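Local coordinates for cystathionine gamma-synthase (Xanthomonas oryzae pv. oryzae KACC 10331, PDB 6LD7), which is a pyridoxal 5'-phosphate-dependent enzyme of methionine biosynthesis that probably joins cysteine to an activated homoserine ester to give cystathionine, at residues D103-P108 and G126-I131; Q147-V152 and V177-V182; L162-L167 and H297-R302; R323-G328 and A389-A394. The protein carries 1 engineered substitution. One frame throughout, in Å; residues are numbered along the deposited sequence.

How the contacts relate
Contacts 1 and 2 belong to the same mostly parallel sheet. Strands 104-108 and 151-155 are neighbours in it, and backbone bonds such as V106 N to L151 O join the two contacts. Each closes a beta-alpha-beta unit. Contact 1 holds 129-133, one of the two edge strands of this sheet within the chain, and is partly buried. Contact 2 lies further in and is buried. Contact 3 is also buried, but it joins a loop to a helix without any direct hydrogen bond. Contact 4 is partly buried and packs two helices beside the second sheet. They meet through a ring lying on a glycine and one arginine-to-carbonyl hydrogen bond.

Contact 1. Residues D103-P108 and G126-I131; sequences DTLVVP and GHFALI
D103 and A129 begin a parallel ladder between strands 104-108 and 129-133, the two strands of a beta-alpha-beta crossover through helix 113-124. D103 O accepts A129 N at 2.9 Å, and the CB of F128 also rests near this oxygen. The D103 carboxylate turns to Q100 N. At T104 the side chain shares a face of the sheet with A129 and I131. OG1 lies beside the backbone N (chi1 -72°) and CG2 anti to it. CG2 meets I131 CD1 at 3.3 Å, tighter than usual for two carbons. T104 OG1 lies 3.6 Å from A129 CB. L105 takes part through both backbone groups: its N donates to A129 O at 2.8 Å, and its O receives I131 N. Its side chain turns to the other face, where CD2 lies 4.0 Å from L130 CD2. The F128 ring lies on the same side, with CE1 near L105 CD2. V106 brings its CA to I131 O, and its side chain packs on A144 of helix 138-145. V107 adds an apolar touch of CG2 on L130 CD2. V107 N donates to I131 O at 3.0 Å, the last bond between the two segments, with an angle of 172° at the oxygen (C=O...N).

Contact 2. Residues Q147-V152 and V177-V182; sequences QSPKLV and VGALTV
L180 O receives V152 N at 2.8 Å, the shortest hydrogen bond between segments 147-152 and 177-182. The donor lies in the carbonyl plane, and the CA of L151 makes a second, CH...O approach to the same oxygen. L151 CD1 lies 3.5 Å from L180 O. Two further bonds join the segments in parallel register. V182 N gives to V152 O at 3.0 Å. L180 N reaches K150 O from above the carbonyl plane, 35° out of it. On one face L151 carries the packing. Its CG is anti to the backbone N (chi1 179°), and CD1 lies 3.9 Å from V182 CG1 and 4.0 Å from L180 CB. The methylenes of K150 run beside L180, CE to CD1. V152 turns to the other face, where CB meets T181 CG2 at 4.1 Å and CG2 faces A179 CB. A179 follows G178, the positive-phi residue of the Schellman motif that ends helix 167-176, and the strand begins one residue later, at L180. K150 NZ has a weak bond to V98 O. The peptide hydrogen bonds thus set the register of this beta-alpha-beta unit, while the side chains add apolar packing on both faces of the sheet.

Contact 3. Residues L162-L167 and H297-R302; sequences LRITDL and HALAAR
I164 and L299 bring a connecting loop against a helix. Segment 162-167 leads from strand 151-155 into helix 167-176, and D166 is the N-cap of that helix. The other partner is helix 297-303, 130 residues further along the chain.

The contact across the segments is apolar. I164 and L299 slide past each other in opposite directions. I164 CG2 lies 3.6 Å from L299 CD2 and 3.7 Å from L299 CG. The other branch of I164 ends in CD1, which touches A300 CB at 4.1 Å. L299 CG is anti to the backbone N (chi1 168°). From there its two methyls divide the work: CD2 meets I164 and also D166 CB, while CD1 lies beside the D166 carboxyl group. The side chains of L299 and D166 cross at about a right angle.

Polar bonds run beside this patch. No hydrogen bond links the two segments directly. Q303, one residue past the second segment, supplies both ends of its amide to the loop: NE2 gives to T165 O and OE1 takes L167 N. This tethers the start of helix 167-176 to the end of helix 297-303. D166 OD1 receives F169 N and so caps the helix. The carboxylate, probably charged, is thus occupied by F169 N, while D166 CG lies 3.8 Å from L299 CD1.

Contact 4. Residues R323-G328 and A389-A394; sequences RAFVDG and AGLSRA
F325 lies against G390 where helices 319-327 and 380-396 run roughly antiparallel, inclined to each other. The short segment axes come within 7.4 Å, at 148° between their directions. The side chain of F325 can be followed outward. CB lies 3.9 Å from G390 O and also faces A394 CB. CG is anti to the backbone N (chi1 -179°), and it lies near G390 O and C. CD2 comes closest, 3.3 Å from G390 C. CE2, further out, meets L391 N and L391 CD2, both at 3.7 Å. L391 runs alongside F325, pointing the same way, with its CG at the ring edge. G390 CA sits over one face of the ring, 4.2 Å from its centre, in a CH-pi contact. G390 has no side chain, and its backbone can lie directly on the ring.

The polar link comes from R393. Its NH1 gives a hydrogen bond of 2.7 Å to F325 O, well short of straight at 131° on the hydrogen. F325 O lies close to the guanidinium plane. One face of the guanidinium carries A389 O and G390 CA near its rim, and the opposite face G328 CA. A324 CB packs on the R393 carbonyl, with O at 3.8 Å.

F325, L391 and A394 all rest on L315 of strand 310-315, and F325 also touches L371 of strand 370-374. The two helices thus pack together beside the second, five-stranded sheet.

Contact 1. Residues D103-P108 and G126-I131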
loop_
_atom_site.group_PDB
_atom_site.type_symbol
_atom_site.label_atom_id
_atom_site.label_comp_id
_atom_site.label_asym_id
_atom_site.label_seq_id
_atom_site.Cartn_x
_atom_site.Cartn_y
_atom_site.Cartn_z
ATOM N N ASP C 103 25.556 16.465 30.719
ATOM C CA ASP C 103 24.741 17.550 30.130
ATOM C C ASP C 103 23.406 17.541 30.866
ATOM O O ASP C 103 22.925 16.503 31.289
ATOM C CB ASP C 103 24.407 17.393 28.655
ATOM C CG ASP C 103 25.581 17.539 27.743
ATOM O OD1 ASP C 103 26.556 18.043 28.223
ATOM O OD2 ASP C 103 25.506 17.116 26.550
ATOM N N THR C 104 22.751 18.692 30.842
ATOM C CA THR C 104 21.435 18.887 31.445
ATOM C C THR C 104 20.472 19.301 30.344
ATOM O O THR C 104 20.811 20.137 29.492
ATOM C CB THR C 104 21.555 19.935 32.581
ATOM O OG1 THR C 104 22.255 19.360 33.692
ATOM C CG2 THR C 104 20.199 20.264 33.118
ATOM N N LEU C 105 19.271 18.808 30.470
ATOM C CA LEU C 105 18.145 19.117 29.588
ATOM C C LEU C 105 17.079 19.816 30.441
ATOM O O LEU C 105 16.686 19.290 31.510
ATOM C CB LEU C 105 17.574 17.808 29.032
ATOM C CG LEU C 105 16.200 17.930 28.376
ATOM C CD1 LEU C 105 16.364 18.664 27.049
ATOM C CD2 LEU C 105 15.572 16.539 28.131
ATOM N N VAL C 106 16.567 20.909 29.916
ATOM C CA VAL C 106 15.430 21.593 30.550
ATOM C C VAL C 106 14.151 21.183 29.834
ATOM O O VAL C 106 14.100 21.281 28.657
ATOM C CB VAL C 106 15.620 23.114 30.490
ATOM C CG1 VAL C 106 14.477 23.785 31.199
ATOM C CG2 VAL C 106 16.948 23.500 31.083
ATOM N N VAL C 107 13.151 20.779 30.597
ATOM C CA VAL C 107 11.848 20.245 30.127
ATOM C C VAL C 107 10.744 21.078 30.739
ATOM O O VAL C 107 10.771 21.320 31.935
ATOM C CB VAL C 107 11.746 18.800 30.627
ATOM C CG1 VAL C 107 10.429 18.225 30.303
ATOM C CG2 VAL C 107 12.844 18.027 29.959
ATOM N N PRO C 108 9.696 21.429 29.978
ATOM C CA PRO C 108 8.532 22.083 30.543
ATOM C C PRO C 108 7.853 21.163 31.555
ATOM O O PRO C 108 7.747 20.012 31.262
ATOM C CB PRO C 108 7.577 22.300 29.365
ATOM C CG PRO C 108 8.500 22.230 28.173
ATOM C CD PRO C 108 9.585 21.217 28.535
ATOM N N GLY C 126 21.285 7.922 34.028
ATOM C CA GLY C 126 22.518 8.758 33.950
ATOM C C GLY C 126 22.883 9.090 32.510
ATOM O O GLY C 126 23.966 9.584 32.280
ATOM N N HIS C 127 21.958 9.063 31.550
ATOM C CA HIS C 127 22.298 9.529 30.175
ATOM C C HIS C 127 22.503 11.058 30.136
ATOM O O HIS C 127 23.249 11.576 29.243
ATOM C CB HIS C 127 21.228 9.048 29.161
ATOM C CG HIS C 127 21.297 7.609 28.812
ATOM N ND1 HIS C 127 22.005 6.679 29.598
ATOM C CD2 HIS C 127 20.760 6.929 27.780
ATOM C CE1 HIS C 127 21.827 5.473 29.074
ATOM N NE2 HIS C 127 21.073 5.609 27.987
ATOM N N PHE C 128 21.865 11.760 31.052
ATOM C CA PHE C 128 21.865 13.248 31.123
ATOM C C PHE C 128 21.081 13.578 32.382
ATOM O O PHE C 128 20.473 12.631 32.948
ATOM C CB PHE C 128 21.271 13.942 29.867
ATOM C CG PHE C 128 19.949 13.407 29.404
ATOM C CD1 PHE C 128 18.778 13.749 30.052
ATOM C CD2 PHE C 128 19.877 12.514 28.314
ATOM C CE1 PHE C 128 17.565 13.182 29.662
ATOM C CE2 PHE C 128 18.657 11.990 27.899
ATOM C CZ PHE C 128 17.515 12.274 28.607
ATOM N N ALA C 129 21.143 14.845 32.828
ATOM C CA ALA C 129 20.337 15.308 33.971
ATOM C C ALA C 129 19.162 16.168 33.423
ATOM O O ALA C 129 19.269 16.756 32.347
ATOM C CB ALA C 129 21.227 16.088 34.918
ATOM N N LEU C 130 18.055 16.146 34.122
ATOM C CA LEU C 130 16.795 16.870 33.852
ATOM C C LEU C 130 16.678 18.045 34.820
ATOM O O LEU C 130 16.880 17.801 35.984
ATOM C CB LEU C 130 15.626 15.987 34.245
ATOM C CG LEU C 130 15.348 14.847 33.338
ATOM C CD1 LEU C 130 13.992 14.265 33.725
ATOM C CD2 LEU C 130 15.400 15.373 31.909
ATOM N N ILE C 131 16.201 19.164 34.341
ATOM C CA ILE C 131 15.667 20.301 35.135
ATOM C C ILE C 131 14.241 20.509 34.645
ATOM O O ILE C 131 14.042 20.609 33.435
ATOM C CB ILE C 131 16.524 21.565 34.980
ATOM C CG1 ILE C 131 17.910 21.395 35.589
ATOM C CG2 ILE C 131 15.864 22.758 35.666
ATOM C CD1 ILE C 131 18.859 22.494 35.159
#

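Contact 2. Residues Q147-V152 and V177-V182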
loop_
_atom_site.group_PDB
_atom_site.type_symbol
_atom_site.label_atom_id
_atom_site.label_comp_id
_atom_site.label_asym_id
_atom_site.label_seq_id
_atom_site.Cartn_x
_atom_site.Cartn_y
_atom_site.Cartn_z
ATOM N N GLN C 147 22.035 27.157 35.509
ATOM C CA GLN C 147 22.712 25.850 35.587
ATOM C C GLN C 147 23.424 25.536 34.249
ATOM O O GLN C 147 24.039 24.531 34.182
ATOM C CB GLN C 147 21.681 24.819 36.087
ATOM C CG GLN C 147 21.229 25.127 37.521
ATOM C CD GLN C 147 20.044 24.299 37.994
ATOM O OE1 GLN C 147 18.908 24.785 38.128
ATOM N NE2 GLN C 147 20.257 23.022 38.269
ATOM N N SER C 148 23.464 26.412 33.250
ATOM C CA SER C 148 24.158 26.179 31.961
ATOM C C SER C 148 23.656 24.906 31.293
ATOM O O SER C 148 24.417 24.026 31.030
ATOM C CB SER C 148 25.628 26.084 32.152
ATOM O OG SER C 148 26.117 27.350 32.484
ATOM N N PRO C 149 22.378 24.736 30.946
ATOM C CA PRO C 149 21.916 23.482 30.360
ATOM C C PRO C 149 22.416 23.348 28.927
ATOM O O PRO C 149 22.749 24.338 28.281
ATOM C CB PRO C 149 20.382 23.599 30.442
ATOM C CG PRO C 149 20.120 25.089 30.451
ATOM C CD PRO C 149 21.331 25.733 31.103
ATOM N N LYS C 150 22.443 22.127 28.391
ATOM C CA LYS C 150 22.857 21.956 26.984
ATOM C C LYS C 150 21.670 22.247 26.071
ATOM O O LYS C 150 21.850 22.692 24.912
ATOM C CB LYS C 150 23.322 20.518 26.792
ATOM C CG LYS C 150 23.804 20.210 25.394
ATOM C CD LYS C 150 25.139 20.831 25.163
ATOM C CE LYS C 150 25.360 20.942 23.688
ATOM N NZ LYS C 150 26.005 19.709 23.284
ATOM N N LEU C 151 20.483 21.845 26.486
ATOM C CA LEU C 151 19.332 21.820 25.559
ATOM C C LEU C 151 18.137 22.219 26.371
ATOM O O LEU C 151 18.021 21.694 27.493
ATOM C CB LEU C 151 19.150 20.368 25.023
ATOM C CG LEU C 151 17.994 20.129 24.057
ATOM C CD1 LEU C 151 18.185 21.002 22.844
ATOM C CD2 LEU C 151 17.978 18.645 23.629
ATOM N N VAL C 152 17.244 22.974 25.751
ATOM C CA VAL C 152 15.935 23.365 26.325
ATOM C C VAL C 152 14.863 22.942 25.364
ATOM O O VAL C 152 14.952 23.296 24.204
ATOM C CB VAL C 152 15.864 24.889 26.523
ATOM C CG1 VAL C 152 14.499 25.281 27.025
ATOM C CG2 VAL C 152 16.962 25.360 27.411
ATOM N N VAL C 177 23.088 31.822 27.338
ATOM C CA VAL C 177 23.916 30.890 28.158
ATOM C C VAL C 177 24.443 29.751 27.272
ATOM O O VAL C 177 24.947 28.778 27.795
ATOM C CB VAL C 177 23.135 30.363 29.387
ATOM C CG1 VAL C 177 22.639 31.493 30.291
ATOM C CG2 VAL C 177 21.964 29.492 28.987
ATOM N N GLY C 178 24.337 29.838 25.962
ATOM C CA GLY C 178 24.906 28.817 25.052
ATOM C C GLY C 178 24.063 27.547 24.996
ATOM O O GLY C 178 24.576 26.594 24.609
ATOM N N ALA C 179 22.791 27.546 25.346
ATOM C CA ALA C 179 21.912 26.358 25.226
ATOM C C ALA C 179 21.289 26.322 23.836
ATOM O O ALA C 179 20.873 27.394 23.312
ATOM C CB ALA C 179 20.869 26.399 26.314
ATOM N N LEU C 180 21.183 25.120 23.280
ATOM C CA LEU C 180 20.370 24.855 22.085
ATOM C C LEU C 180 18.899 24.757 22.511
ATOM O O LEU C 180 18.597 24.379 23.679
ATOM C CB LEU C 180 20.854 23.577 21.410
ATOM C CG LEU C 180 22.322 23.566 21.034
ATOM C CD1 LEU C 180 22.762 22.150 20.862
ATOM C CD2 LEU C 180 22.546 24.335 19.752
ATOM N N THR C 181 17.996 25.129 21.607
ATOM C CA THR C 181 16.547 24.961 21.825
ATOM C C THR C 181 15.955 24.001 20.784
ATOM O O THR C 181 16.323 24.066 19.587
ATOM C CB THR C 181 15.876 26.332 21.759
ATOM O OG1 THR C 181 16.408 26.957 20.574
ATOM C CG2 THR C 181 16.226 27.070 23.027
ATOM N N VAL C 182 15.036 23.171 21.253
ATOM C CA VAL C 182 14.224 22.280 20.418
ATOM C C VAL C 182 12.770 22.592 20.709
ATOM O O VAL C 182 12.389 22.623 21.865
ATOM C CB VAL C 182 14.578 20.778 20.616
ATOM C CG1 VAL C 182 14.414 20.234 22.025
ATOM C CG2 VAL C 182 13.711 19.926 19.686
#

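Contact 3. Residues L162-L167 and H297-R302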
loop_
_atom_site.group_PDB
_atom_site.type_symbol
_atom_site.label_atom_id
_atom_site.label_comp_id
_atom_site.label_asym_id
_atom_site.label_seq_id
_atom_site.Cartn_x
_atom_site.Cartn_y
_atom_site.Cartn_z
ATOM N N LEU C 162 -3.411 24.369 26.929
ATOM C CA LEU C 162 -3.061 25.346 25.861
ATOM C C LEU C 162 -2.341 26.562 26.449
ATOM O O LEU C 162 -2.574 27.630 25.971
ATOM C CB LEU C 162 -4.382 25.661 25.124
ATOM C CG LEU C 162 -4.692 24.465 24.227
ATOM C CD1 LEU C 162 -5.895 23.686 24.581
ATOM C CD2 LEU C 162 -4.518 24.777 22.796
ATOM N N ARG C 163 -1.376 26.347 27.323
ATOM C CA ARG C 163 -0.418 27.400 27.779
ATOM C C ARG C 163 0.492 27.740 26.628
ATOM O O ARG C 163 0.943 26.834 25.869
ATOM C CB ARG C 163 0.423 26.976 29.004
ATOM C CG ARG C 163 -0.372 26.403 30.180
ATOM C CD ARG C 163 -0.984 27.511 31.013
ATOM N NE ARG C 163 -2.336 27.782 30.662
ATOM C CZ ARG C 163 -3.450 27.833 31.462
ATOM N NH1 ARG C 163 -3.468 27.614 32.778
ATOM N NH2 ARG C 163 -4.578 28.147 30.848
ATOM N N ILE C 164 0.746 29.025 26.473
ATOM C CA ILE C 164 1.598 29.540 25.392
ATOM C C ILE C 164 2.955 29.892 25.960
ATOM O O ILE C 164 3.035 30.693 26.880
ATOM C CB ILE C 164 0.877 30.721 24.771
ATOM C CG1 ILE C 164 -0.592 30.404 24.427
ATOM C CG2 ILE C 164 1.607 31.236 23.564
ATOM C CD1 ILE C 164 -0.754 29.380 23.360
ATOM N N THR C 165 4.018 29.361 25.408
ATOM C CA THR C 165 5.368 29.776 25.757
ATOM C C THR C 165 5.812 30.788 24.728
ATOM O O THR C 165 5.632 30.566 23.487
ATOM C CB THR C 165 6.325 28.589 25.707
ATOM O OG1 THR C 165 5.801 27.583 26.573
ATOM C CG2 THR C 165 7.727 28.972 26.068
ATOM N N ASP C 166 6.502 31.805 25.220
ATOM C CA ASP C 166 6.972 32.926 24.380
ATOM C C ASP C 166 8.268 32.515 23.729
ATOM O O ASP C 166 9.332 32.440 24.386
ATOM C CB ASP C 166 7.011 34.184 25.241
ATOM C CG ASP C 166 7.550 35.412 24.535
ATOM O OD1 ASP C 166 8.202 35.293 23.412
ATOM O OD2 ASP C 166 7.284 36.475 25.109
ATOM N N LEU C 167 8.194 32.167 22.461
ATOM C CA LEU C 167 9.367 31.612 21.746
ATOM C C LEU C 167 10.528 32.595 21.801
ATOM O O LEU C 167 11.691 32.166 22.070
ATOM C CB LEU C 167 8.985 31.276 20.295
ATOM C CG LEU C 167 8.012 30.096 20.152
ATOM C CD1 LEU C 167 7.611 29.898 18.711
ATOM C CD2 LEU C 167 8.653 28.822 20.687
ATOM N N HIS C 297 -3.242 34.827 25.113
ATOM C CA HIS C 297 -3.974 35.216 23.885
ATOM C C HIS C 297 -3.151 36.115 22.986
ATOM O O HIS C 297 -2.956 35.786 21.777
ATOM C CB HIS C 297 -5.311 35.827 24.207
ATOM C CG HIS C 297 -6.023 36.332 23.011
ATOM N ND1 HIS C 297 -6.641 35.484 22.080
ATOM C CD2 HIS C 297 -6.252 37.621 22.604
ATOM C CE1 HIS C 297 -7.174 36.259 21.108
ATOM N NE2 HIS C 297 -6.931 37.569 21.416
ATOM N N ALA C 298 -2.654 37.212 23.546
ATOM C CA ALA C 298 -1.961 38.224 22.736
ATOM C C ALA C 298 -0.663 37.661 22.175
ATOM O O ALA C 298 -0.275 38.003 21.035
ATOM C CB ALA C 298 -1.690 39.509 23.547
ATOM N N LEU C 299 0.035 36.893 22.992
ATOM C CA LEU C 299 1.282 36.258 22.545
ATOM C C LEU C 299 0.988 35.234 21.417
ATOM O O LEU C 299 1.615 35.314 20.329
ATOM C CB LEU C 299 1.893 35.637 23.808
ATOM C CG LEU C 299 3.038 34.677 23.522
ATOM C CD1 LEU C 299 4.172 35.463 22.883
ATOM C CD2 LEU C 299 3.434 34.018 24.850
ATOM N N ALA C 300 -0.089 34.468 21.544
ATOM C CA ALA C 300 -0.460 33.490 20.503
ATOM C C ALA C 300 -0.815 34.252 19.227
ATOM O O ALA C 300 -0.465 33.747 18.130
ATOM C CB ALA C 300 -1.589 32.647 21.017
ATOM N N ALA C 301 -1.510 35.390 19.325
ATOM C CA ALA C 301 -1.937 36.187 18.130
ATOM C C ALA C 301 -0.683 36.680 17.417
ATOM O O ALA C 301 -0.699 36.726 16.239
ATOM C CB ALA C 301 -2.829 37.394 18.515
ATOM N N ARG C 302 0.428 36.906 18.098
ATOM C CA ARG C 302 1.674 37.378 17.412
ATOM C C ARG C 302 2.564 36.217 16.993
ATOM O O ARG C 302 3.151 36.393 15.994
ATOM C CB ARG C 302 2.518 38.333 18.284
ATOM C CG ARG C 302 1.768 39.661 18.438
ATOM C CD ARG C 302 1.810 40.654 17.255
ATOM N NE ARG C 302 3.145 41.290 17.309
ATOM C CZ ARG C 302 3.573 42.173 18.243
ATOM N NH1 ARG C 302 4.827 42.606 18.225
ATOM N NH2 ARG C 302 2.755 42.644 19.175
#

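Contact 4. Residues R323-G328 and A389-A394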
loop_
_atom_site.group_PDB
_atom_site.type_symbol
_atom_site.label_atom_id
_atom_site.label_comp_id
_atom_site.label_asym_id
_atom_site.label_seq_id
_atom_site.Cartn_x
_atom_site.Cartn_y
_atom_site.Cartn_z
ATOM N N ARG C 323 -19.909 11.555 31.984
ATOM C CA ARG C 323 -20.404 10.274 31.442
ATOM C C ARG C 323 -21.644 10.576 30.627
ATOM O O ARG C 323 -21.770 10.004 29.497
ATOM C CB ARG C 323 -20.818 9.273 32.519
ATOM C CG ARG C 323 -19.672 8.652 33.298
ATOM C CD ARG C 323 -20.109 7.768 34.495
ATOM N NE ARG C 323 -18.931 7.137 35.087
ATOM C CZ ARG C 323 -18.451 5.965 34.677
ATOM N NH1 ARG C 323 -19.047 5.330 33.686
ATOM N NH2 ARG C 323 -17.387 5.431 35.235
ATOM N N ALA C 324 -22.535 11.437 31.125
ATOM C CA ALA C 324 -23.763 11.731 30.338
ATOM C C ALA C 324 -23.376 12.498 29.037
ATOM O O ALA C 324 -23.893 12.184 27.956
ATOM C CB ALA C 324 -24.723 12.509 31.177
ATOM N N PHE C 325 -22.457 13.466 29.124
ATOM C CA PHE C 325 -22.059 14.302 27.962
ATOM C C PHE C 325 -21.568 13.357 26.853
ATOM O O PHE C 325 -22.019 13.371 25.721
ATOM C CB PHE C 325 -21.003 15.314 28.397
ATOM C CG PHE C 325 -20.523 16.237 27.310
ATOM C CD1 PHE C 325 -19.579 15.834 26.396
ATOM C CD2 PHE C 325 -21.030 17.527 27.197
ATOM C CE1 PHE C 325 -19.189 16.694 25.370
ATOM C CE2 PHE C 325 -20.628 18.366 26.176
ATOM C CZ PHE C 325 -19.713 17.956 25.262
ATOM N N VAL C 326 -20.594 12.518 27.196
ATOM C CA VAL C 326 -19.824 11.663 26.273
ATOM C C VAL C 326 -20.738 10.563 25.757
ATOM O O VAL C 326 -20.580 10.161 24.630
ATOM C CB VAL C 326 -18.601 11.165 27.068
ATOM C CG1 VAL C 326 -18.022 9.911 26.553
ATOM C CG2 VAL C 326 -17.577 12.279 27.145
ATOM N N ASP C 327 -21.741 10.188 26.530
ATOM C CA ASP C 327 -22.568 9.010 26.208
ATOM C C ASP C 327 -23.120 9.144 24.790
ATOM O O ASP C 327 -22.621 8.448 23.940
ATOM C CB ASP C 327 -23.673 8.763 27.233
ATOM C CG ASP C 327 -24.312 7.394 27.091
ATOM O OD1 ASP C 327 -23.967 6.712 26.137
ATOM O OD2 ASP C 327 -25.142 7.037 27.939
ATOM N N GLY C 328 -24.114 9.913 24.449
ATOM C CA GLY C 328 -24.479 9.786 23.000
ATOM C C GLY C 328 -23.841 10.747 21.965
ATOM O O GLY C 328 -24.521 11.046 20.968
ATOM N N ALA C 389 -26.377 18.930 22.425
ATOM C CA ALA C 389 -27.151 17.800 23.028
ATOM C C ALA C 389 -26.284 17.171 24.139
ATOM O O ALA C 389 -26.808 16.749 25.200
ATOM C CB ALA C 389 -27.630 16.815 21.964
ATOM N N GLY C 390 -24.964 17.235 24.021
ATOM C CA GLY C 390 -24.094 16.746 25.109
ATOM C C GLY C 390 -24.227 17.637 26.362
ATOM O O GLY C 390 -24.358 17.113 27.458
ATOM N N LEU C 391 -24.241 18.951 26.201
ATOM C CA LEU C 391 -24.336 19.890 27.349
ATOM C C LEU C 391 -25.714 19.734 28.035
ATOM O O LEU C 391 -25.820 19.801 29.269
ATOM C CB LEU C 391 -24.151 21.288 26.780
ATOM C CG LEU C 391 -22.718 21.632 26.360
ATOM C CD1 LEU C 391 -22.689 23.004 25.721
ATOM C CD2 LEU C 391 -21.764 21.576 27.536
ATOM N N SER C 392 -26.726 19.417 27.238
ATOM C CA SER C 392 -28.106 19.142 27.698
ATOM C C SER C 392 -28.213 17.827 28.496
ATOM O O SER C 392 -28.740 17.843 29.622
ATOM C CB SER C 392 -28.961 19.166 26.485
ATOM O OG SER C 392 -30.249 18.886 26.859
ATOM N N ARG C 393 -27.645 16.731 28.004
ATOM C CA ARG C 393 -27.555 15.493 28.813
ATOM C C ARG C 393 -26.840 15.751 30.133
ATOM O O ARG C 393 -27.348 15.222 31.203
ATOM C CB ARG C 393 -26.753 14.386 28.167
ATOM C CG ARG C 393 -27.431 13.638 27.030
ATOM C CD ARG C 393 -26.300 12.653 26.577
ATOM N NE ARG C 393 -26.409 12.982 25.229
ATOM C CZ ARG C 393 -25.588 13.378 24.308
ATOM N NH1 ARG C 393 -24.285 13.406 24.333
ATOM N NH2 ARG C 393 -26.241 13.734 23.241
ATOM N N ALA C 394 -25.719 16.470 30.097
ATOM C CA ALA C 394 -24.952 16.801 31.324
ATOM C C ALA C 394 -25.826 17.608 32.308
ATOM O O ALA C 394 -25.773 17.348 33.484
ATOM C CB ALA C 394 -23.711 17.610 31.007
#